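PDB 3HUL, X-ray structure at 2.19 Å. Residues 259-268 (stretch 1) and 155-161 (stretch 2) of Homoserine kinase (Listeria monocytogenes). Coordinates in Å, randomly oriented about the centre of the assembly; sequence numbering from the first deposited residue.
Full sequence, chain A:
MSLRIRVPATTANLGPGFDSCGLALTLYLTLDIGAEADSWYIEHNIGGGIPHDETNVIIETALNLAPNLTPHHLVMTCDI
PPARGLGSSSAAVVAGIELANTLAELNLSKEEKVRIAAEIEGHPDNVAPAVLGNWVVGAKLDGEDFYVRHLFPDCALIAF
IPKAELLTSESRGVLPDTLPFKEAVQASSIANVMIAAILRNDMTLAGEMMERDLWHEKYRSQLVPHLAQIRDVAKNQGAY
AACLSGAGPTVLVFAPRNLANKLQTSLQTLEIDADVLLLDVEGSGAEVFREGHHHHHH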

# COMPACT_ATOMS: atom_id res chain seq x y z
N LEU A 259 -13.77 15.30 12.79
CA LEU A 259 -15.16 15.71 12.75
C LEU A 259 -16.07 14.89 13.65
O LEU A 259 -17.23 15.25 13.84
CB LEU A 259 -15.71 15.59 11.33
CG LEU A 259 -15.57 16.73 10.33
CD1 LEU A 259 -16.29 16.33 9.06
CD2 LEU A 259 -16.19 18.04 10.90
N ALA A 260 -15.56 13.79 14.20
CA ALA A 260 -16.39 12.84 14.95
C ALA A 260 -17.30 13.50 16.01
O ALA A 260 -18.53 13.34 15.97
CB ALA A 260 -15.50 11.77 15.61
N ASN A 261 -16.70 14.20 16.96
CA ASN A 261 -17.44 14.76 18.12
C ASN A 261 -18.51 15.76 17.68
O ASN A 261 -19.66 15.69 18.14
CB ASN A 261 -16.45 15.43 19.10
CG ASN A 261 -15.57 14.42 19.82
OD1 ASN A 261 -15.74 13.21 19.66
ND2 ASN A 261 -14.63 14.90 20.62
N LYS A 262 -18.12 16.66 16.78
CA LYS A 262 -18.99 17.72 16.34
C LYS A 262 -20.11 17.13 15.44
O LYS A 262 -21.25 17.63 15.45
CB LYS A 262 -18.19 18.88 15.70
CG LYS A 262 -17.93 18.82 14.21
N LEU A 263 -19.79 16.05 14.70
CA LEU A 263 -20.80 15.32 13.93
C LEU A 263 -21.79 14.58 14.79
O LEU A 263 -22.96 14.54 14.46
CB LEU A 263 -20.18 14.33 12.93
CG LEU A 263 -20.17 14.82 11.49
CD1 LEU A 263 -19.48 13.80 10.60
CD2 LEU A 263 -21.61 15.04 11.02
N GLN A 264 -21.32 13.96 15.86
CA GLN A 264 -22.24 13.30 16.79
C GLN A 264 -23.28 14.33 17.27
O GLN A 264 -24.47 14.16 17.02
CB GLN A 264 -21.50 12.71 17.98
CG GLN A 264 -22.42 11.92 18.95
CD GLN A 264 -21.63 11.21 20.07
OE1 GLN A 264 -20.78 11.81 20.71
NE2 GLN A 264 -21.93 9.94 20.29
N THR A 265 -22.79 15.39 17.90
CA THR A 265 -23.60 16.50 18.43
C THR A 265 -24.58 17.02 17.40
O THR A 265 -25.78 17.06 17.64
CB THR A 265 -22.66 17.64 18.98
OG1 THR A 265 -21.84 17.05 19.98
CG2 THR A 265 -23.47 18.81 19.62
N SER A 266 -24.07 17.37 16.23
CA SER A 266 -24.88 17.81 15.11
C SER A 266 -25.99 16.82 14.67
O SER A 266 -27.13 17.23 14.38
CB SER A 266 -23.93 18.05 13.96
OG SER A 266 -24.55 18.81 12.97
N LEU A 267 -25.67 15.53 14.60
CA LEU A 267 -26.67 14.55 14.16
C LEU A 267 -27.72 14.28 15.24
O LEU A 267 -28.86 14.00 14.94
CB LEU A 267 -26.01 13.25 13.69
CG LEU A 267 -25.23 13.42 12.37
CD1 LEU A 267 -24.13 12.37 12.27
CD2 LEU A 267 -26.12 13.37 11.14
N GLN A 268 -27.30 14.35 16.51
CA GLN A 268 -28.20 14.33 17.64
C GLN A 268 -29.29 15.41 17.61
O GLN A 268 -30.32 15.23 18.25
CB GLN A 268 -27.40 14.41 18.95
CG GLN A 268 -26.75 13.08 19.30
CD GLN A 268 -25.74 13.13 20.41
OE1 GLN A 268 -25.20 14.19 20.76
NE2 GLN A 268 -25.44 11.97 20.96
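Stretch 2 (155-161) CALIAFI

Stretch 2 is an extended β-strand from Ala156 to Ile161, and it runs along the helix of stretch 1 in nearly the same direction: the two axes cross at -17° and approach to 8.9 Å. Because a strand alternates its side chains, Ala156 and Ile158 point toward the helix while Leu157 points away. The fit begins where both partners are small. The CB of Ala260 lies 3.7 Å from the CB of Ala156, and with only methyl groups between them the backbones come close, their CA atoms 6.0 Å apart.

Further along, Ile158 is the main bump. Its branched side chain enters a hollow on the helix lined by successive turns: CD1 of Ile158 lies 3.9 Å from the carbonyl O of Ala260 and 3.8 Å from CB of Leu263, while CG2 of Ile158 meets CD1 of Leu267 at 3.7 Å. A β-branched residue suits this place, being at home in a strand. Leu267, one turn beyond Leu263, also points toward the strand, and its flexible, branched side chain can meet both Ile158 and Phe160. Phe160 starts sideways, but its long aromatic side chain still reaches the helix, bringing CZ of Phe160 within 3.7 Å of CB of Leu267 at an oblique angle. No hydrogen bond crosses this interface; complementary apolar shapes make the contact.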

# COMPACT_ATOMS: atom_id res chain seq x y z
N CYS A 155 -10.68 7.54 9.84
CA CYS A 155 -12.14 7.42 9.79
C CYS A 155 -12.74 7.13 11.16
O CYS A 155 -12.30 6.20 11.85
CB CYS A 155 -12.57 6.31 8.83
SG CYS A 155 -14.34 6.23 8.44
N ALA A 156 -13.73 7.94 11.55
CA ALA A 156 -14.61 7.59 12.65
C ALA A 156 -16.02 7.29 12.15
O ALA A 156 -16.40 7.64 11.03
CB ALA A 156 -14.63 8.70 13.70
N LEU A 157 -16.80 6.59 12.95
CA LEU A 157 -18.15 6.26 12.53
C LEU A 157 -19.20 6.77 13.52
O LEU A 157 -19.04 6.66 14.74
CB LEU A 157 -18.31 4.77 12.32
CG LEU A 157 -17.53 4.17 11.14
CD1 LEU A 157 -16.12 3.75 11.61
CD2 LEU A 157 -18.30 3.01 10.59
N ILE A 158 -20.27 7.35 12.99
CA ILE A 158 -21.39 7.71 13.83
C ILE A 158 -22.53 6.76 13.52
O ILE A 158 -23.02 6.71 12.40
CB ILE A 158 -21.82 9.19 13.64
CG1 ILE A 158 -20.83 10.13 14.32
CG2 ILE A 158 -23.20 9.41 14.22
CD1 ILE A 158 -19.69 10.56 13.44
N ALA A 159 -22.94 6.01 14.53
CA ALA A 159 -23.96 4.99 14.38
C ALA A 159 -25.30 5.48 14.91
O ALA A 159 -25.41 5.88 16.08
CB ALA A 159 -23.54 3.74 15.12
N PHE A 160 -26.31 5.45 14.05
CA PHE A 160 -27.69 5.60 14.52
C PHE A 160 -28.20 4.21 14.84
O PHE A 160 -28.52 3.44 13.93
CB PHE A 160 -28.58 6.17 13.44
CG PHE A 160 -28.39 7.63 13.19
CD1 PHE A 160 -29.27 8.55 13.74
CD2 PHE A 160 -27.35 8.08 12.36
CE1 PHE A 160 -29.13 9.90 13.48
CE2 PHE A 160 -27.20 9.43 12.10
CZ PHE A 160 -28.08 10.35 12.66
N ILE A 161 -28.27 3.89 16.12
CA ILE A 161 -28.73 2.59 16.54
C ILE A 161 -30.20 2.66 17.03
O ILE A 161 -30.45 3.14 18.15
CB ILE A 161 -27.81 2.04 17.62
CG1 ILE A 161 -26.39 1.90 17.04
CG2 ILE A 161 -28.35 0.71 18.19
CD1 ILE A 161 -25.35 1.69 18.07